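Local coordinates for sensor protein (Vibrio parahaemolyticus, PDB 3I9Y) that probably phosphorylates a histidine from ATP as a membrane-bound, TMAO-responsive receptor kinase, of which this chain is the sensor domain, at residues 30-35 and 86-91. Sequence-based numbering, arbitrary orientation.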
loop_
_atom_site.group_PDB
_atom_site.type_symbol
_atom_site.label_atom_id
_atom_site.label_comp_id
_atom_site.label_asym_id
_atom_site.label_seq_id
_atom_site.Cartn_x
_atom_site.Cartn_y
_atom_site.Cartn_z
ATOM N N GLN A 30 -0.920 -2.055 -10.955
ATOM C CA GLN A 30 0.196 -1.052 -10.764
ATOM C C GLN A 30 -0.200 0.370 -11.078
ATOM O O GLN A 30 0.574 1.208 -10.871
ATOM C CB GLN A 30 1.449 -1.498 -11.629
ATOM C CG GLN A 30 2.027 -2.749 -10.990
ATOM C CD GLN A 30 2.927 -3.457 -11.999
ATOM O OE1 GLN A 30 4.082 -3.934 -11.706
ATOM N NE2 GLN A 30 2.429 -3.493 -13.238
ATOM N N ASN A 31 -1.361 0.653 -11.619
ATOM C CA ASN A 31 -1.704 2.013 -11.904
ATOM C C ASN A 31 -3.241 2.068 -11.995
ATOM O O ASN A 31 -3.939 0.997 -11.884
ATOM C CB ASN A 31 -1.051 2.539 -13.264
ATOM C CG ASN A 31 -1.296 1.650 -14.380
ATOM O OD1 ASN A 31 -2.454 1.337 -14.714
ATOM N ND2 ASN A 31 -0.233 1.152 -14.959
ATOM N N GLU A 32 -3.733 3.296 -12.193
ATOM C CA GLU A 32 -5.102 3.543 -12.206
ATOM C C GLU A 32 -5.734 2.751 -13.287
ATOM O O GLU A 32 -6.825 2.211 -13.049
ATOM C CB GLU A 32 -5.449 4.982 -12.410
ATOM C CG GLU A 32 -5.494 5.757 -11.067
ATOM C CD GLU A 32 -6.482 5.185 -9.900
ATOM O OE1 GLU A 32 -7.678 5.369 -10.105
ATOM O OE2 GLU A 32 -6.012 4.581 -8.821
ATOM N N GLN A 33 -5.110 2.637 -14.483
ATOM C CA GLN A 33 -5.903 1.943 -15.477
ATOM C C GLN A 33 -6.138 0.513 -15.148
ATOM O O GLN A 33 -7.200 -0.087 -15.400
ATOM C CB GLN A 33 -5.248 2.003 -16.857
ATOM C CG GLN A 33 -6.216 1.996 -18.005
ATOM C CD GLN A 33 -5.474 2.633 -19.330
ATOM O OE1 GLN A 33 -4.396 2.132 -19.755
ATOM N NE2 GLN A 33 -6.043 3.750 -19.935
ATOM N N GLU A 34 -5.119 -0.137 -14.669
ATOM C CA GLU A 34 -5.268 -1.510 -14.372
ATOM C C GLU A 34 -6.241 -1.695 -13.127
ATOM O O GLU A 34 -6.976 -2.663 -13.064
ATOM C CB GLU A 34 -3.938 -2.068 -14.005
ATOM C CG GLU A 34 -3.066 -2.316 -15.268
ATOM C CD GLU A 34 -1.624 -2.648 -14.919
ATOM O OE1 GLU A 34 -1.180 -2.866 -13.705
ATOM O OE2 GLU A 34 -0.872 -2.666 -15.972
ATOM N N ARG A 35 -6.185 -0.721 -12.203
ATOM C CA ARG A 35 -6.890 -0.864 -10.957
ATOM C C ARG A 35 -8.395 -0.775 -11.419
ATOM O O ARG A 35 -9.233 -1.585 -11.016
ATOM C CB ARG A 35 -6.625 0.286 -10.009
ATOM C CG ARG A 35 -7.385 0.003 -8.673
ATOM C CD ARG A 35 -7.157 1.175 -7.642
ATOM N NE ARG A 35 -7.733 2.446 -8.170
ATOM C CZ ARG A 35 -9.018 2.696 -8.148
ATOM N NH1 ARG A 35 -9.867 1.741 -7.616
ATOM N NH2 ARG A 35 -9.476 3.837 -8.565
ATOM N N THR A 86 -8.894 0.034 0.087
ATOM C CA THR A 86 -7.507 -0.313 0.410
ATOM C C THR A 86 -6.563 -0.304 -0.771
ATOM O O THR A 86 -5.419 0.195 -0.680
ATOM C CB THR A 86 -7.614 -1.772 1.138
ATOM O OG1 THR A 86 -8.051 -1.431 2.459
ATOM C CG2 THR A 86 -6.501 -2.470 1.176
ATOM N N VAL A 87 -6.985 -0.898 -1.880
ATOM C CA VAL A 87 -6.135 -0.990 -3.050
ATOM C C VAL A 87 -6.002 0.413 -3.676
ATOM O O VAL A 87 -4.916 0.839 -4.162
ATOM C CB VAL A 87 -6.613 -2.049 -4.056
ATOM C CG1 VAL A 87 -5.764 -1.904 -5.390
ATOM C CG2 VAL A 87 -6.462 -3.578 -3.432
ATOM N N GLU A 88 -7.069 1.207 -3.697
ATOM C CA GLU A 88 -6.920 2.508 -4.276
ATOM C C GLU A 88 -5.977 3.375 -3.305
ATOM O O GLU A 88 -5.220 4.171 -3.803
ATOM C CB GLU A 88 -8.242 3.167 -4.489
ATOM C CG GLU A 88 -8.081 4.637 -4.895
ATOM C CD GLU A 88 -9.464 5.362 -5.304
ATOM O OE1 GLU A 88 -10.602 4.704 -5.151
ATOM O OE2 GLU A 88 -9.355 6.629 -5.710
ATOM N N ARG A 89 -6.110 3.229 -2.007
ATOM C CA ARG A 89 -5.328 3.981 -1.117
ATOM C C ARG A 89 -3.790 3.534 -1.303
ATOM O O ARG A 89 -2.909 4.413 -1.309
ATOM C CB ARG A 89 -5.675 3.691 0.270
ATOM C CG ARG A 89 -4.705 4.200 1.244
ATOM C CD ARG A 89 -5.363 3.994 2.655
ATOM N NE ARG A 89 -4.504 4.357 3.787
ATOM C CZ ARG A 89 -4.333 5.616 4.255
ATOM N NH1 ARG A 89 -4.986 6.719 3.688
ATOM N NH2 ARG A 89 -3.485 5.792 5.261
ATOM N N LYS A 90 -3.587 2.277 -1.639
ATOM C CA LYS A 90 -2.277 1.760 -1.858
ATOM C C LYS A 90 -1.599 2.481 -3.066
ATOM O O LYS A 90 -0.413 2.876 -2.937
ATOM C CB LYS A 90 -2.307 0.203 -2.101
ATOM C CG LYS A 90 -0.932 -0.155 -2.539
ATOM C CD LYS A 90 -0.814 -1.585 -2.820
ATOM C CE LYS A 90 -1.540 -1.764 -4.111
ATOM N NZ LYS A 90 -1.009 -3.011 -4.834
ATOM N N LEU A 91 -2.298 2.787 -4.148
ATOM C CA LEU A 91 -1.672 3.402 -5.266
ATOM C C LEU A 91 -1.411 4.907 -4.950
ATOM O O LEU A 91 -0.374 5.445 -5.395
ATOM C CB LEU A 91 -2.478 3.315 -6.549
ATOM C CG LEU A 91 -2.795 1.859 -6.975
ATOM C CD1 LEU A 91 -3.236 1.899 -8.560
ATOM C CD2 LEU A 91 -1.544 1.033 -7.006
HETATM O O HOH W 1 -9.639 6.978 -8.473
#
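Leu-91 and Glu-88, on the long helix 63-114, receive Arg-35 and the capped start of helix 32-58 in the TorS sensor domain, which is built as two stacked four-helix bundles. The apolar part centres on Leu-91: CD1 lies 3.4 Å from Asn-31 C, close against the backbone carbonyl because the Asn-31 side chain turns away. Arginine suits its place because its methylenes pack while its end stays charged: Arg-35 CB meets Leu-91 CD1, CG and CD meet Val-87 CG1, and CD lies 3.6 Å from Glu-88 CA. Leu-26 of helix 5-27 touches both Arg-35 and Val-87. Asn-31 is the N-cap; its short amide can bend back, and OD1 accepts from Glu-34 N at 3.0 Å. Glu-34 OE1 takes the N-H of Gln-30, tying the residue before the cap to the first turn.

The polar part is a network of Glu-32, Arg-35 and Glu-88. Glu-32 bends at chi2 (-56°) to bring its carboxylate to the guanidinium edge, gripped side-on: Arg-35 NE meets Glu-32 OE2 from above the carboxylate plane, while NH2 uses the syn lone pair of Glu-32 OE1 at 2.8 Å. Glu-88 crosses one guanidinium face, its carboxylate plane 12° from it. The long ion pair, Arg-35 NH2 to Glu-88 OE1 at 3.7 Å, therefore rests on charge alone. Trp-92 NE1 donates to Glu-88 OE2. A water bridges the two acids, donating to Glu-32 OE1 and, at 2.8 Å, to Glu-88 OE2.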